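Local coordinates for hypothetical protein (Clostridium sporogenes ATCC 15579, PDB 4QRK), which is of unknown function but is a putative cell adhesion protein built as a right-handed beta-helix and related to the LiaF C-terminal family, at residues A[151-156]-A[209-214]; A[113-119]-A[134-140]. All coordinates share one frame; numbering follows the deposited sequence.

In the fold
Contacts 1 and 2 join adjacent coils of one right-handed beta-helix, with centres about 15 Å apart. In contact 2, whose coils follow each other in the chain, strand 113-117 pairs with strand 134-138 in the sheet that also holds strand 157-162. Contact 1 belongs to the other long sheet, where strand 203-210 is slotted between 147-153 and the earlier 167-174, and follows both segments round the corner to the first sheet. Along the chain contact 2 is complete before contact 1 opens, strand 147-153 being the next strand after 134-138. The two meet in the interior between the sheets, where I151 CD1 lies 3.6 Å from L137 CD1, so the parallel coils are stacked around a shared apolar core.

Contact 1: A[151-156]-A[209-214]; sequences IEGGVG and EAGVGA. With CA (calcium ion), chain B.
E209 lays its side chain alongside that of E152, both pointing off one face of the parallel pair, with E209 OE1 3.6 Å from E152 CD. Their carboxylate planes are turned 36° apart. The E152 chain runs out extended, its first torsion trans to the backbone N (chi1 -176°), to reach a calcium ion, which OE1 meets at 2.7 Å and OE2 at 2.9 Å. E209 belongs to the second shell: its OE1 accepts from a calcium-bound water, and the ion probably eases the crowding of two carboxylates. A further water bridges E209 OE1 and I151 O.

Backbone bonds carry this parallel pairing of adjacent coils round a glycine-rich corner of the right-handed beta-helix. G211 N reaches G153 O at 3.0 Å from above the carbonyl plane, whereas V212 N to G154 O (2.9 Å) is straighter. V155 CG2 packs on V212 CB (4.2 Å), and G156 N closes on V212 O. At the G156 and G213 backbone angles a CB would press on the preceding carbonyl O, calling for glycine. The other edge of strand 147-153 meets strand 123-130 through bonds of E152 to V128 and M130, while I151 turns inward onto V160 of strand 157-162.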
# COMPACT_ATOMS: atom_id res chain seq x y z
N ILE A 151 -3.05 -1.69 8.33
CA ILE A 151 -1.62 -1.35 8.23
C ILE A 151 -0.90 -1.76 9.50
O ILE A 151 -1.30 -1.41 10.60
CB ILE A 151 -1.41 0.18 8.00
CG1 ILE A 151 -2.09 0.63 6.70
CG2 ILE A 151 0.04 0.48 7.88
CD1 ILE A 151 -2.32 2.10 6.61
N GLU A 152 0.17 -2.52 9.35
CA GLU A 152 0.90 -2.98 10.52
C GLU A 152 2.41 -2.77 10.28
O GLU A 152 2.98 -3.29 9.31
CB GLU A 152 0.53 -4.44 10.78
CG GLU A 152 1.16 -5.00 12.03
CD GLU A 152 0.76 -6.43 12.31
OE1 GLU A 152 0.19 -7.08 11.39
OE2 GLU A 152 1.02 -6.89 13.45
N GLY A 153 3.03 -1.99 11.17
CA GLY A 153 4.42 -1.62 11.05
C GLY A 153 5.18 -2.03 12.30
O GLY A 153 4.64 -2.07 13.39
N GLY A 154 6.44 -2.37 12.11
CA GLY A 154 7.30 -2.75 13.21
C GLY A 154 7.91 -1.49 13.79
O GLY A 154 7.49 -1.01 14.83
N VAL A 155 8.91 -0.97 13.10
CA VAL A 155 9.56 0.25 13.51
C VAL A 155 9.48 1.24 12.34
O VAL A 155 9.88 0.95 11.19
CB VAL A 155 11.06 0.01 13.90
CG1 VAL A 155 11.78 1.34 14.15
CG2 VAL A 155 11.15 -0.88 15.10
N GLY A 156 8.97 2.43 12.61
CA GLY A 156 8.90 3.44 11.59
C GLY A 156 7.61 4.21 11.67
O GLY A 156 6.80 4.03 12.57
N GLU A 209 -1.50 -0.18 13.09
CA GLU A 209 -0.74 -0.59 14.26
C GLU A 209 0.71 -0.25 13.98
O GLU A 209 1.22 -0.52 12.89
CB GLU A 209 -0.82 -2.10 14.50
CG GLU A 209 -2.22 -2.65 14.80
CD GLU A 209 -2.21 -4.18 14.98
OE1 GLU A 209 -2.00 -4.91 13.98
OE2 GLU A 209 -2.38 -4.65 16.12
N ALA A 210 1.37 0.33 14.96
CA ALA A 210 2.79 0.62 14.84
C ALA A 210 3.47 0.16 16.11
O ALA A 210 3.03 0.49 17.20
CB ALA A 210 3.04 2.10 14.62
N GLY A 211 4.54 -0.59 15.99
CA GLY A 211 5.28 -1.00 17.19
C GLY A 211 5.96 0.20 17.82
O GLY A 211 5.60 0.65 18.90
N VAL A 212 6.98 0.70 17.14
CA VAL A 212 7.66 1.91 17.55
C VAL A 212 7.62 2.87 16.38
O VAL A 212 8.19 2.62 15.29
CB VAL A 212 9.14 1.61 17.89
CG1 VAL A 212 9.88 2.88 18.17
CG2 VAL A 212 9.23 0.69 19.10
N GLY A 213 6.97 4.00 16.60
CA GLY A 213 6.91 5.01 15.55
C GLY A 213 5.64 5.81 15.60
O GLY A 213 4.80 5.61 16.45
N ALA A 214 5.50 6.73 14.68
CA ALA A 214 4.38 7.66 14.69
C ALA A 214 3.33 7.22 13.68
O ALA A 214 3.65 6.64 12.64
CB ALA A 214 4.90 9.03 14.32
CA CA B . -0.14 -9.44 12.75
O HOH W 1 -3.35 -3.67 11.47
O HOH W 2 4.04 3.63 12.04
O HOH W 3 -1.82 -7.76 14.12
O HOH W 4 0.62 -11.79 13.39
O HOH W 5 -2.46 -9.57 12.37
O HOH W 6 0.58 -9.51 15.24

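Contact 2: A[113-119]-A[134-140]; sequences EFKADLS and KVDLDIS
L137 CD2 touches both the F114 ring and the A116 methyl, 3.5 Å from F114 CE2 and 3.6 Å from A116 CB. L137 CG is anti to the carbonyl carbon (chi1 -72°), and the side chain's end leans across toward the neighbouring strand. V135 CG1 meets F114 CD2, both aliphatic groups approaching the ring obliquely. Past the strand ends L118 and I139 lie side by side, L118 CD1 being 4.0 Å from I139 CG2.

The backbones hold these side chains in register as a parallel pair, their axes 4.8 Å apart and 1° from parallel. Bonds alternate from F114 N to K134 O through to L118 N with D138 O. This is the in-register stacking of two successive beta-helix coils, apolar side chains inward and polar ones outward.

On the outer face a water links K115 NZ to D136 OD1 across the contact and donates to F114 O, while a salt bridge from K134 NZ to D136 OD1 (3.5 Å) runs along strand 134-138. Farther along, D117 and D138 lie side by side, with D117 OD1 4.0 Å from D138 OD2. Each begins an Asx turn: D117 OD1 accepts from N and OG of S119, and D138 OD1 from N and OG of S140, with both hydroxyls on the syn lone pair. These bonds fix the rotation of the two carboxylates, and a salt bridge from D138 OD2 to K220 probably offsets their mutual repulsion.

Strand 35-42 flanks strand 113-117 and strand 157-162 flanks strand 134-138, while F114, L118 and L137 pack inward against strand 123-130 of the opposing sheet.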
# COMPACT_ATOMS: atom_id res chain seq x y z
N GLU A 113 11.02 2.23 1.97
CA GLU A 113 10.02 3.28 1.91
C GLU A 113 8.94 2.94 0.93
O GLU A 113 9.19 2.62 -0.26
CB GLU A 113 10.67 4.60 1.55
CG GLU A 113 11.72 5.07 2.56
CD GLU A 113 12.46 6.30 2.08
OE1 GLU A 113 12.27 6.69 0.90
OE2 GLU A 113 13.23 6.89 2.87
N PHE A 114 7.71 2.95 1.43
CA PHE A 114 6.55 2.64 0.60
C PHE A 114 5.71 3.91 0.45
O PHE A 114 5.28 4.52 1.44
CB PHE A 114 5.73 1.55 1.26
CG PHE A 114 4.41 1.27 0.56
CD1 PHE A 114 4.34 1.14 -0.81
CD2 PHE A 114 3.24 1.15 1.29
CE1 PHE A 114 3.13 0.90 -1.45
CE2 PHE A 114 2.02 0.90 0.66
CZ PHE A 114 1.97 0.79 -0.71
N LYS A 115 5.47 4.29 -0.79
CA LYS A 115 4.67 5.46 -1.12
C LYS A 115 3.62 5.07 -2.13
O LYS A 115 3.92 4.43 -3.16
CB LYS A 115 5.54 6.57 -1.69
CG LYS A 115 6.61 7.13 -0.77
CD LYS A 115 7.19 8.39 -1.42
CE LYS A 115 8.54 8.84 -0.87
NZ LYS A 115 8.76 8.46 0.55
N ALA A 116 2.38 5.42 -1.85
CA ALA A 116 1.30 5.07 -2.76
C ALA A 116 0.19 6.10 -2.82
O ALA A 116 -0.32 6.57 -1.79
CB ALA A 116 0.68 3.68 -2.42
N ASP A 117 -0.16 6.44 -4.05
CA ASP A 117 -1.35 7.22 -4.31
C ASP A 117 -2.39 6.28 -4.79
O ASP A 117 -2.34 5.82 -5.93
CB ASP A 117 -1.12 8.27 -5.38
CG ASP A 117 -2.40 9.08 -5.67
OD1 ASP A 117 -3.34 9.04 -4.86
OD2 ASP A 117 -2.47 9.72 -6.74
N LEU A 118 -3.37 6.00 -3.93
CA LEU A 118 -4.45 5.10 -4.29
C LEU A 118 -5.77 5.85 -4.37
O LEU A 118 -6.83 5.25 -4.41
CB LEU A 118 -4.58 3.97 -3.26
CG LEU A 118 -3.34 3.11 -3.00
CD1 LEU A 118 -3.54 2.13 -1.85
CD2 LEU A 118 -2.81 2.39 -4.27
N SER A 119 -5.71 7.17 -4.44
CA SER A 119 -6.92 7.99 -4.48
C SER A 119 -7.69 7.83 -5.77
O SER A 119 -8.84 8.13 -5.79
CB SER A 119 -6.59 9.46 -4.29
OG SER A 119 -5.70 9.92 -5.29
N LYS A 134 9.10 3.34 6.29
CA LYS A 134 8.04 4.34 6.25
C LYS A 134 6.98 3.93 5.27
O LYS A 134 7.27 3.40 4.18
CB LYS A 134 8.53 5.68 5.75
CG LYS A 134 9.61 6.39 6.50
CD LYS A 134 9.76 7.82 5.90
CE LYS A 134 8.60 8.76 6.36
NZ LYS A 134 8.37 9.96 5.50
N VAL A 135 5.76 4.27 5.63
CA VAL A 135 4.60 4.11 4.78
C VAL A 135 3.93 5.48 4.62
O VAL A 135 3.65 6.15 5.61
CB VAL A 135 3.57 3.17 5.42
CG1 VAL A 135 2.28 3.15 4.62
CG2 VAL A 135 4.12 1.79 5.55
N ASP A 136 3.69 5.89 3.38
CA ASP A 136 2.93 7.15 3.10
C ASP A 136 1.89 6.83 2.05
O ASP A 136 2.24 6.46 0.92
CB ASP A 136 3.84 8.28 2.57
CG ASP A 136 4.83 8.79 3.60
OD1 ASP A 136 5.91 8.18 3.75
OD2 ASP A 136 4.54 9.83 4.23
N LEU A 137 0.62 6.95 2.42
CA LEU A 137 -0.47 6.48 1.60
C LEU A 137 -1.54 7.51 1.45
O LEU A 137 -2.02 8.07 2.47
CB LEU A 137 -1.17 5.29 2.27
CG LEU A 137 -0.56 3.93 2.37
CD1 LEU A 137 -1.46 3.07 3.24
CD2 LEU A 137 -0.46 3.38 0.97
N ASP A 138 -1.90 7.77 0.21
CA ASP A 138 -3.02 8.64 -0.09
C ASP A 138 -4.16 7.72 -0.45
O ASP A 138 -4.18 7.08 -1.49
CB ASP A 138 -2.71 9.59 -1.23
CG ASP A 138 -3.81 10.61 -1.44
OD1 ASP A 138 -5.00 10.31 -1.10
OD2 ASP A 138 -3.49 11.72 -1.94
N ILE A 139 -5.10 7.63 0.46
CA ILE A 139 -6.33 6.89 0.19
C ILE A 139 -7.49 7.84 0.38
O ILE A 139 -8.46 7.53 1.05
CB ILE A 139 -6.47 5.64 1.06
CG1 ILE A 139 -6.13 5.94 2.49
CG2 ILE A 139 -5.50 4.57 0.63
CD1 ILE A 139 -6.59 4.84 3.46
N SER A 140 -7.42 8.98 -0.29
CA SER A 140 -8.39 10.06 -0.11
C SER A 140 -9.40 10.13 -1.27
O SER A 140 -10.05 11.12 -1.49
CB SER A 140 -7.65 11.41 0.06
OG SER A 140 -7.00 11.83 -1.16
O HOH W 7 7.34 6.54 2.52